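Local coordinates for hypothetical fimbrial assembly protein (Parabacteroides distasonis, PDB 3R4R), which is a putative component of the fimbrial tip, the end of cell-surface filaments that mediate adhesion and biofilm formation, at residues Ser13-Leu18 with Gln84-Arg89; Ala170-Thr175 with Phe229-Ile234; Asn265-Lys270 with Trp280-Val285. All blocks are in the same frame, centred on the assembly; numbering follows the deposited sequence.

Contact 1: Ser13-Leu18 with Gln84-Arg89; sequences SFDMSL and QLEGVR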
loop_
_atom_site.group_PDB
_atom_site.type_symbol
_atom_site.label_atom_id
_atom_site.label_comp_id
_atom_site.label_asym_id
_atom_site.label_seq_id
_atom_site.Cartn_x
_atom_site.Cartn_y
_atom_site.Cartn_z
ATOM N N SER A 13 -22.540 7.418 -23.656
ATOM C CA SER A 13 -21.143 7.630 -23.236
ATOM C C SER A 13 -21.035 8.650 -22.080
ATOM O O SER A 13 -21.452 9.804 -22.220
ATOM C CB SER A 13 -20.313 8.114 -24.427
ATOM O OG SER A 13 -18.960 8.422 -24.137
ATOM N N PHE A 14 -20.437 8.220 -20.961
ATOM C CA PHE A 14 -20.226 9.051 -19.777
ATOM C C PHE A 14 -18.803 9.445 -19.560
ATOM O O PHE A 14 -17.874 8.739 -19.951
ATOM C CB PHE A 14 -20.665 8.318 -18.502
ATOM C CG PHE A 14 -22.140 8.127 -18.352
ATOM C CD1 PHE A 14 -22.766 7.007 -18.880
ATOM C CD2 PHE A 14 -22.905 9.050 -17.658
ATOM C CE1 PHE A 14 -24.140 6.832 -18.740
ATOM C CE2 PHE A 14 -24.278 8.876 -17.520
ATOM C CZ PHE A 14 -24.889 7.769 -18.064
ATOM N N ASP A 15 -18.638 10.550 -18.845
ATOM C CA ASP A 15 -17.360 11.032 -18.358
ATOM C C ASP A 15 -17.473 11.190 -16.838
ATOM O O ASP A 15 -18.380 11.854 -16.335
ATOM C CB ASP A 15 -16.898 12.322 -19.052
ATOM C CG ASP A 15 -16.499 12.167 -20.518
ATOM O OD1 ASP A 15 -17.157 11.372 -21.244
ATOM O OD2 ASP A 15 -15.594 12.910 -20.965
HETATM N N MSE A 16 -16.587 10.513 -16.115
HETATM C CA MSE A 16 -16.566 10.488 -14.653
HETATM C C MSE A 16 -15.473 11.357 -14.076
HETATM O O MSE A 16 -14.335 11.323 -14.548
HETATM C CB MSE A 16 -16.359 9.044 -14.143
HETATM C CG MSE A 16 -17.550 8.107 -14.411
HETATM SE SE MSE A 16 -17.314 6.208 -13.875
HETATM C CE MSE A 16 -16.755 6.478 -12.009
ATOM N N SER A 17 -15.827 12.122 -13.029
ATOM C CA SER A 17 -14.888 12.908 -12.231
ATOM C C SER A 17 -14.450 12.035 -11.059
ATOM O O SER A 17 -15.301 11.563 -10.299
ATOM C CB SER A 17 -15.504 14.231 -11.786
ATOM O OG SER A 17 -15.864 15.051 -12.885
ATOM N N LEU A 18 -13.137 11.759 -10.958
ATOM C CA LEU A 18 -12.564 10.854 -9.964
ATOM C C LEU A 18 -11.648 11.590 -8.985
ATOM O O LEU A 18 -10.790 12.363 -9.415
ATOM C CB LEU A 18 -11.762 9.781 -10.730
ATOM C CG LEU A 18 -11.785 8.335 -10.205
ATOM C CD1 LEU A 18 -13.095 7.648 -10.564
ATOM C CD2 LEU A 18 -10.686 7.515 -10.850
ATOM N N GLN A 84 -10.080 12.456 -14.685
ATOM C CA GLN A 84 -11.219 12.350 -15.578
ATOM C C GLN A 84 -11.192 11.025 -16.321
ATOM O O GLN A 84 -10.165 10.654 -16.885
ATOM C CB GLN A 84 -11.242 13.516 -16.573
ATOM C CG GLN A 84 -11.953 14.769 -16.073
ATOM C CD GLN A 84 -13.451 14.715 -16.299
ATOM O OE1 GLN A 84 -14.247 14.661 -15.355
ATOM N NE2 GLN A 84 -13.868 14.746 -17.566
ATOM N N LEU A 85 -12.296 10.283 -16.236
ATOM C CA LEU A 85 -12.593 9.068 -16.999
ATOM C C LEU A 85 -13.456 9.453 -18.166
ATOM O O LEU A 85 -14.642 9.666 -17.952
ATOM C CB LEU A 85 -13.288 7.958 -16.155
ATOM C CG LEU A 85 -12.536 7.145 -15.130
ATOM C CD1 LEU A 85 -11.858 8.002 -14.133
ATOM C CD2 LEU A 85 -13.479 6.290 -14.386
ATOM N N GLU A 86 -12.875 9.645 -19.364
ATOM C CA GLU A 86 -13.641 9.966 -20.573
ATOM C C GLU A 86 -14.100 8.700 -21.277
ATOM O O GLU A 86 -13.368 7.711 -21.322
ATOM C CB GLU A 86 -12.855 10.832 -21.581
ATOM C CG GLU A 86 -12.295 12.164 -21.094
ATOM C CD GLU A 86 -10.941 12.149 -20.413
ATOM O OE1 GLU A 86 -10.452 11.054 -20.049
ATOM O OE2 GLU A 86 -10.346 13.242 -20.287
ATOM N N GLY A 87 -15.296 8.766 -21.848
ATOM C CA GLY A 87 -15.887 7.724 -22.673
ATOM C C GLY A 87 -16.171 6.380 -22.047
ATOM O O GLY A 87 -15.834 5.350 -22.640
ATOM N N VAL A 88 -16.830 6.371 -20.876
ATOM C CA VAL A 88 -17.275 5.121 -20.250
ATOM C C VAL A 88 -18.572 4.740 -20.986
ATOM O O VAL A 88 -19.536 5.514 -20.962
ATOM C CB VAL A 88 -17.417 5.227 -18.713
ATOM C CG1 VAL A 88 -17.896 3.907 -18.115
ATOM C CG2 VAL A 88 -16.097 5.672 -18.082
ATOM N N ARG A 89 -18.565 3.595 -21.693
ATOM C CA ARG A 89 -19.701 3.197 -22.515
ATOM C C ARG A 89 -20.689 2.319 -21.736
ATOM O O ARG A 89 -20.311 1.339 -21.083
ATOM C CB ARG A 89 -19.239 2.456 -23.787
ATOM C CG ARG A 89 -18.344 3.308 -24.687
#

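Contact 2: Ala170-Thr175 with Phe229-Ile234; sequences AKIEYT and FYTYEI. With EDO (1,2-ethanediol), chain F.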
loop_
_atom_site.group_PDB
_atom_site.type_symbol
_atom_site.label_atom_id
_atom_site.label_comp_id
_atom_site.label_asym_id
_atom_site.label_seq_id
_atom_site.Cartn_x
_atom_site.Cartn_y
_atom_site.Cartn_z
ATOM N N ALA A 170 3.474 -2.034 4.400
ATOM C CA ALA A 170 3.676 -1.552 5.757
ATOM C C ALA A 170 4.986 -0.763 5.816
ATOM O O ALA A 170 5.929 -1.114 5.100
ATOM C CB ALA A 170 3.688 -2.708 6.732
ATOM N N LYS A 171 5.031 0.321 6.617
ATOM C CA LYS A 171 6.223 1.140 6.805
ATOM C C LYS A 171 6.855 0.783 8.157
ATOM O O LYS A 171 6.173 0.776 9.184
ATOM C CB LYS A 171 5.864 2.638 6.701
ATOM C CG LYS A 171 7.037 3.623 6.920
ATOM C CD LYS A 171 6.535 5.076 6.905
ATOM C CE LYS A 171 7.619 6.080 7.189
ATOM N NZ LYS A 171 7.096 7.472 7.136
ATOM N N ILE A 172 8.146 0.440 8.144
ATOM C CA ILE A 172 8.856 0.022 9.378
ATOM C C ILE A 172 10.096 0.900 9.591
ATOM O O ILE A 172 10.958 0.970 8.713
ATOM C CB ILE A 172 9.258 -1.497 9.355
ATOM C CG1 ILE A 172 8.077 -2.434 8.975
ATOM C CG2 ILE A 172 9.922 -1.925 10.686
ATOM C CD1 ILE A 172 8.529 -3.915 8.771
ATOM N N GLU A 173 10.181 1.568 10.760
ATOM C CA GLU A 173 11.335 2.383 11.133
ATOM C C GLU A 173 12.066 1.774 12.351
ATOM O O GLU A 173 11.479 1.675 13.420
ATOM C CB GLU A 173 10.908 3.835 11.437
ATOM C CG GLU A 173 12.094 4.748 11.775
ATOM C CD GLU A 173 11.825 6.186 12.189
ATOM O OE1 GLU A 173 10.655 6.525 12.482
ATOM O OE2 GLU A 173 12.803 6.966 12.268
ATOM N N TYR A 174 13.325 1.355 12.191
ATOM C CA TYR A 174 14.146 0.906 13.327
ATOM C C TYR A 174 14.750 2.159 13.953
ATOM O O TYR A 174 15.446 2.900 13.258
ATOM C CB TYR A 174 15.208 -0.136 12.919
ATOM C CG TYR A 174 16.297 -0.349 13.954
ATOM C CD1 TYR A 174 16.053 -1.084 15.110
ATOM C CD2 TYR A 174 17.584 0.130 13.748
ATOM C CE1 TYR A 174 17.057 -1.310 16.051
ATOM C CE2 TYR A 174 18.597 -0.083 14.685
ATOM C CZ TYR A 174 18.330 -0.808 15.834
ATOM O OH TYR A 174 19.322 -1.009 16.762
ATOM N N THR A 175 14.432 2.436 15.232
ATOM C CA THR A 175 14.847 3.683 15.882
ATOM C C THR A 175 16.014 3.482 16.887
ATOM O O THR A 175 16.390 4.445 17.554
ATOM C CB THR A 175 13.655 4.332 16.604
ATOM O OG1 THR A 175 13.094 3.417 17.557
ATOM C CG2 THR A 175 12.584 4.806 15.633
ATOM N N PHE A 229 12.251 1.146 6.153
ATOM C CA PHE A 229 12.105 0.204 5.047
ATOM C C PHE A 229 10.629 -0.284 4.976
ATOM O O PHE A 229 9.831 0.025 5.880
ATOM C CB PHE A 229 13.110 -0.966 5.202
ATOM C CG PHE A 229 13.125 -1.604 6.559
ATOM C CD1 PHE A 229 13.936 -1.095 7.572
ATOM C CD2 PHE A 229 12.379 -2.745 6.813
ATOM C CE1 PHE A 229 13.940 -1.678 8.846
ATOM C CE2 PHE A 229 12.396 -3.343 8.077
ATOM C CZ PHE A 229 13.159 -2.786 9.095
ATOM N N TYR A 230 10.269 -0.983 3.865
ATOM C CA TYR A 230 8.908 -1.426 3.565
ATOM C C TYR A 230 8.818 -2.901 3.215
ATOM O O TYR A 230 9.804 -3.512 2.816
ATOM C CB TYR A 230 8.334 -0.638 2.368
ATOM C CG TYR A 230 8.527 0.856 2.427
ATOM C CD1 TYR A 230 7.681 1.662 3.186
ATOM C CD2 TYR A 230 9.576 1.470 1.745
ATOM C CE1 TYR A 230 7.908 3.032 3.313
ATOM C CE2 TYR A 230 9.821 2.839 1.876
ATOM C CZ TYR A 230 8.976 3.618 2.651
ATOM O OH TYR A 230 9.151 4.970 2.707
ATOM N N THR A 231 7.600 -3.449 3.308
ATOM C CA THR A 231 7.255 -4.830 2.977
ATOM C C THR A 231 5.746 -4.957 2.723
ATOM O O THR A 231 4.944 -4.217 3.313
ATOM C CB THR A 231 7.700 -5.809 4.091
ATOM O OG1 THR A 231 7.317 -7.133 3.731
ATOM C CG2 THR A 231 7.098 -5.480 5.459
ATOM N N TYR A 232 5.359 -5.937 1.880
ATOM C CA TYR A 232 3.967 -6.265 1.742
ATOM C C TYR A 232 3.616 -7.193 2.902
ATOM O O TYR A 232 4.528 -7.839 3.426
ATOM C CB TYR A 232 3.652 -6.877 0.364
ATOM C CG TYR A 232 3.851 -5.996 -0.849
ATOM C CD1 TYR A 232 3.195 -4.769 -0.955
ATOM C CD2 TYR A 232 4.480 -6.488 -1.987
ATOM C CE1 TYR A 232 3.325 -3.973 -2.094
ATOM C CE2 TYR A 232 4.555 -5.732 -3.161
ATOM C CZ TYR A 232 3.989 -4.468 -3.203
ATOM O OH TYR A 232 4.086 -3.703 -4.335
ATOM N N GLU A 233 2.341 -7.216 3.364
ATOM C CA GLU A 233 1.826 -8.145 4.399
ATOM C C GLU A 233 2.282 -9.588 4.226
ATOM O O GLU A 233 2.473 -10.042 3.090
ATOM C CB GLU A 233 0.290 -8.197 4.380
ATOM C CG GLU A 233 -0.429 -6.964 4.832
ATOM C CD GLU A 233 -1.929 -7.123 4.866
ATOM O OE1 GLU A 233 -2.522 -7.878 4.054
ATOM O OE2 GLU A 233 -2.525 -6.412 5.699
ATOM N N ILE A 234 2.365 -10.328 5.338
ATOM C CA ILE A 234 2.744 -11.730 5.361
ATOM C C ILE A 234 1.742 -12.452 6.254
ATOM O O ILE A 234 1.795 -12.257 7.470
ATOM C CB ILE A 234 4.203 -11.863 5.830
ATOM C CG1 ILE A 234 5.152 -11.004 4.943
ATOM C CG2 ILE A 234 4.598 -13.336 5.867
ATOM C CD1 ILE A 234 6.570 -10.764 5.419
HETATM C C1 EDO F . 13.044 -2.791 1.295
HETATM O O1 EDO F . 13.079 -2.998 -0.127
HETATM C C2 EDO F . 13.379 -1.339 1.626
HETATM O O2 EDO F . 12.218 -0.504 1.623
#

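Contact 3: Asn265-Lys270 with Trp280-Val285; sequences NYYRIK and WVLENV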
loop_
_atom_site.group_PDB
_atom_site.type_symbol
_atom_site.label_atom_id
_atom_site.label_comp_id
_atom_site.label_asym_id
_atom_site.label_seq_id
_atom_site.Cartn_x
_atom_site.Cartn_y
_atom_site.Cartn_z
ATOM N N ASN A 265 -0.053 0.693 7.573
ATOM C CA ASN A 265 0.354 1.047 8.929
ATOM C C ASN A 265 1.844 1.440 8.985
ATOM O O ASN A 265 2.622 1.025 8.128
ATOM C CB ASN A 265 0.079 -0.104 9.901
ATOM C CG ASN A 265 -1.381 -0.390 10.158
ATOM O OD1 ASN A 265 -2.031 0.256 10.980
ATOM N ND2 ASN A 265 -1.905 -1.398 9.505
ATOM N N TYR A 266 2.218 2.259 9.979
ATOM C CA TYR A 266 3.588 2.734 10.224
ATOM C C TYR A 266 4.010 2.234 11.600
ATOM O O TYR A 266 3.300 2.413 12.583
ATOM C CB TYR A 266 3.683 4.274 10.068
ATOM C CG TYR A 266 4.927 4.999 10.571
ATOM C CD1 TYR A 266 6.193 4.422 10.465
ATOM C CD2 TYR A 266 4.856 6.324 10.998
ATOM C CE1 TYR A 266 7.336 5.101 10.891
ATOM C CE2 TYR A 266 5.992 7.020 11.404
ATOM C CZ TYR A 266 7.233 6.408 11.355
ATOM O OH TYR A 266 8.332 7.133 11.781
ATOM N N TYR A 267 5.147 1.534 11.635
ATOM C CA TYR A 267 5.698 0.899 12.820
ATOM C C TYR A 267 7.075 1.422 13.167
ATOM O O TYR A 267 7.826 1.826 12.278
ATOM C CB TYR A 267 5.790 -0.616 12.597
ATOM C CG TYR A 267 4.461 -1.273 12.279
ATOM C CD1 TYR A 267 3.568 -1.610 13.293
ATOM C CD2 TYR A 267 4.105 -1.583 10.965
ATOM C CE1 TYR A 267 2.338 -2.199 13.008
ATOM C CE2 TYR A 267 2.874 -2.175 10.667
ATOM C CZ TYR A 267 1.997 -2.488 11.695
ATOM O OH TYR A 267 0.780 -3.072 11.439
ATOM N N ARG A 268 7.407 1.401 14.465
ATOM C CA ARG A 268 8.728 1.739 14.982
ATOM C C ARG A 268 9.242 0.598 15.877
ATOM O O ARG A 268 8.535 0.162 16.787
ATOM C CB ARG A 268 8.770 3.083 15.747
ATOM C CG ARG A 268 8.399 4.333 14.942
ATOM C CD ARG A 268 8.805 5.568 15.712
ATOM N NE ARG A 268 8.255 6.814 15.175
ATOM C CZ ARG A 268 7.378 7.586 15.811
ATOM N NH1 ARG A 268 6.981 7.281 17.045
ATOM N NH2 ARG A 268 6.939 8.703 15.248
ATOM N N ILE A 269 10.474 0.122 15.606
ATOM C CA ILE A 269 11.147 -0.922 16.384
ATOM C C ILE A 269 12.223 -0.244 17.211
ATOM O O ILE A 269 13.190 0.323 16.693
ATOM C CB ILE A 269 11.710 -2.105 15.545
ATOM C CG1 ILE A 269 10.595 -2.787 14.729
ATOM C CG2 ILE A 269 12.429 -3.113 16.446
ATOM C CD1 ILE A 269 11.021 -4.041 13.926
ATOM N N LYS A 270 12.034 -0.343 18.512
ATOM C CA LYS A 270 12.871 0.200 19.568
ATOM C C LYS A 270 13.284 -0.931 20.514
ATOM O O LYS A 270 12.474 -1.806 20.809
ATOM C CB LYS A 270 12.064 1.305 20.300
ATOM C CG LYS A 270 12.737 2.005 21.463
ATOM C CD LYS A 270 11.810 3.008 22.175
ATOM C CE LYS A 270 11.400 4.194 21.332
ATOM N NZ LYS A 270 10.522 5.110 22.102
ATOM N N TRP A 280 12.638 -5.704 23.220
ATOM C CA TRP A 280 12.161 -5.048 22.010
ATOM C C TRP A 280 10.698 -4.634 22.130
ATOM O O TRP A 280 9.864 -5.344 22.694
ATOM C CB TRP A 280 12.341 -5.950 20.782
ATOM C CG TRP A 280 13.786 -6.246 20.491
ATOM C CD1 TRP A 280 14.503 -7.323 20.925
ATOM C CD2 TRP A 280 14.730 -5.369 19.848
ATOM N NE1 TRP A 280 15.825 -7.196 20.549
ATOM C CE2 TRP A 280 15.989 -6.011 19.880
ATOM C CE3 TRP A 280 14.626 -4.120 19.215
ATOM C CZ2 TRP A 280 17.132 -5.451 19.295
ATOM C CZ3 TRP A 280 15.756 -3.570 18.631
ATOM C CH2 TRP A 280 16.994 -4.225 18.683
ATOM N N VAL A 281 10.407 -3.474 21.540
ATOM C CA VAL A 281 9.131 -2.764 21.522
ATOM C C VAL A 281 8.673 -2.516 20.073
ATOM O O VAL A 281 9.367 -1.858 19.280
ATOM C CB VAL A 281 9.231 -1.406 22.293
ATOM C CG1 VAL A 281 7.909 -0.649 22.259
ATOM C CG2 VAL A 281 9.728 -1.576 23.728
ATOM N N LEU A 282 7.478 -2.999 19.749
ATOM C CA LEU A 282 6.915 -2.741 18.438
ATOM C C LEU A 282 5.765 -1.761 18.607
ATOM O O LEU A 282 4.788 -2.070 19.293
ATOM C CB LEU A 282 6.482 -4.048 17.741
ATOM C CG LEU A 282 5.931 -3.917 16.327
ATOM C CD1 LEU A 282 6.893 -3.143 15.397
ATOM C CD2 LEU A 282 5.611 -5.272 15.762
ATOM N N GLU A 283 5.911 -0.565 18.017
ATOM C CA GLU A 283 4.910 0.496 18.115
ATOM C C GLU A 283 4.110 0.646 16.803
ATOM O O GLU A 283 4.683 0.645 15.724
ATOM C CB GLU A 283 5.573 1.856 18.472
ATOM C CG GLU A 283 4.595 3.025 18.594
ATOM C CD GLU A 283 5.149 4.433 18.732
ATOM O OE1 GLU A 283 6.376 4.587 18.924
ATOM O OE2 GLU A 283 4.345 5.392 18.654
ATOM N N ASN A 284 2.789 0.795 16.926
ATOM C CA ASN A 284 1.932 1.131 15.814
ATOM C C ASN A 284 1.680 2.622 15.990
ATOM O O ASN A 284 0.907 3.027 16.856
ATOM C CB ASN A 284 0.671 0.238 15.741
ATOM C CG ASN A 284 -0.110 0.420 14.465
ATOM O OD1 ASN A 284 -0.435 1.533 14.055
ATOM N ND2 ASN A 284 -0.522 -0.679 13.857
ATOM N N VAL A 285 2.390 3.426 15.225
ATOM C CA VAL A 285 2.454 4.886 15.349
ATOM C C VAL A 285 1.056 5.551 15.193
ATOM O O VAL A 285 0.695 6.356 16.052
ATOM C CB VAL A 285 3.453 5.497 14.321
ATOM C CG1 VAL A 285 3.577 7.012 14.508
ATOM C CG2 VAL A 285 4.820 4.848 14.480
#

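Contact 1: Ser13-Leu18 with Gln84-Arg89
D15 lies across E86 and G87 where an antiparallel strand pair is interrupted by a G1 beta bulge. Traced outward, its CB sits near L85 O (3.7 Å), CG faces E86 CA, and OD2 rests against E86 CG at 3.4 Å. OD1 accepts the G87 N-H in a long but nearly straight bond (3.3 Å, 175°), the donor arriving from above the carboxylate plane. With CG anti to the carbonyl carbon (chi1 -69°), the carboxylate carbon is brought up to E86 and G87. The bulge is defined by G87 and V88 both facing F14: V88 N donates to F14 O at 2.7 Å, and F14 N returns a bond to V88 O. Glycine suits the first bulge position because phi is positive there (63°).

The face carrying M16 and L85 is apolar. Selenomethionine M16 sets CB against L85 CB at 3.8 Å and its SE beside L85 CD2, while L85 CD1 packs on L18 CD2 at 3.5 Å; M16 and L18 both cross L85 obliquely. On the other face the S17 hydroxyl donates to Q84 OE1 (3.0 Å).

Residues 13-18 fall in the inferred propeptide, so this strand is probably lost on maturation. Strands 46-52 and 58-65 cover L85, the latter also V88, whereas strand 144-152 meets M16 through T150 and L152; S17 bonds through its backbone to V161.

Contact 2: Ala170-Thr175 with Phe229-Ile234
The amide of A170 donates to T231 O at 2.8 Å, nearly straight at 169°, and opens the ladder between two antiparallel strands of the transthyretin-like C-terminal domain. Its return bond, T231 N to A170 O, is weak. The next hydrogen-bonded pair is more even: I172 N reaches F229 O, and F229 N reaches I172 O, both at 2.9 Å.

The A170, I172, F229 and T231 side chains share one face. F229 CG stands between its own backbone N and carbonyl carbon, the crowded position (chi1 49°), and the ring comes close to I172. I172 CB lies over the ring face, 4.2 Å from the centroid, a CH-pi contact, while CG2 touches CZ at 3.7 Å. A beta-branched isoleucine suits this place because its branches serve two neighbours: CG2 meets the ring and CD1 leans on T231 CG2. Small A170 keeps its CB close to the T231 backbone. T231 also uses its hydroxyl, donating to Y232 O and meeting N198 N of strand 191-202.

On the other face, K171 and Y230 run side by side in the same direction, with K171 CG against Y230 CE1 at 3.8 Å. A long aliphatic chain can line a tyrosine ring and still carry its charge onward: both polar ends reach E41, K171 NZ by a salt bridge and Y230 OH by a hydrogen bond. On its other backbone edge the 229-232 strand is met by a 1,2-ethanediol, probably from the crystallisation liquor, which is also bonded to P136 O. Its O2 accepts the Y230 N-H at 3.0 Å and lies 3.3 Å from Y230 CD2.

Contact 3: Asn265-Lys270 with Trp280-Val285
V285, just past the end of the second hairpin strand, spreads its two methyls over the Y266 ring and the R268 guanidinium. CG2 stands over the ring face, 3.9 Å from the centroid and 14° off its normal, a CH-pi contact, and also sits over the centre of the guanidinium face. CG1 approaches R268 NH2 at 3.8 Å. A compact branched residue suits this place because it can touch two flat groups at once, and its backbone N bonds to Y266 O.

R268 is extended from CG to NE and lies alongside E283, pointing the same way. NH1 meets E283 OE1 at 3.3 Å in a salt bridge whose hydrogen bond is weak and bent (136°), with the two planar groups turned 75° apart. R268 NE also makes a weak bond to Y266 OH, whose stronger partner is E173.

The face carrying Y267, I269 and L282 is largely apolar. I269 CG1 and Y267 CB both touch L282 CD1, and I269 CG2 reaches W280 CE3 at 3.7 Å, the broad indole closing that end of the row. At the other end N284 ND2 lies 3.3 Å from Y267 CE1 and gives a weak bond to N265 OD1; N265 ND2 is taken by T208 O and I262 O. Outside the pair, strand 161-179 flanks residues 266-270.

Backbone bonds such as V281 N to K270 O (2.8 Å) hold the strands together, whichever face the side chains take. I269, L282 and Y267 CB pack as hydrocarbon on one face; on the other, the nearby R268 charge probably helps keep E283 ionised.

Overall arrangement
Contacts 2 and 3 are adjoining parts of the C-terminal domain, with centres about 9 Å apart. Strand 161-179 joins them: it pairs antiparallel with 228-232 on one edge and parallel with 266-273 on the other, as K171 O with Y267 N (2.8 Å) illustrates. Contact 1 lies on the opposite side of the chain's centre, about 37 Å from contact 2 and 42 Å from contact 3 between centres, and touches neither. The same long strand nevertheless runs parallel to 12-21, so it links both halves of the molecule. A 1,2-ethanediol sits beside residues 229-230 in contact 2; the K171 and Y266 side chains also have one about 4 Å away.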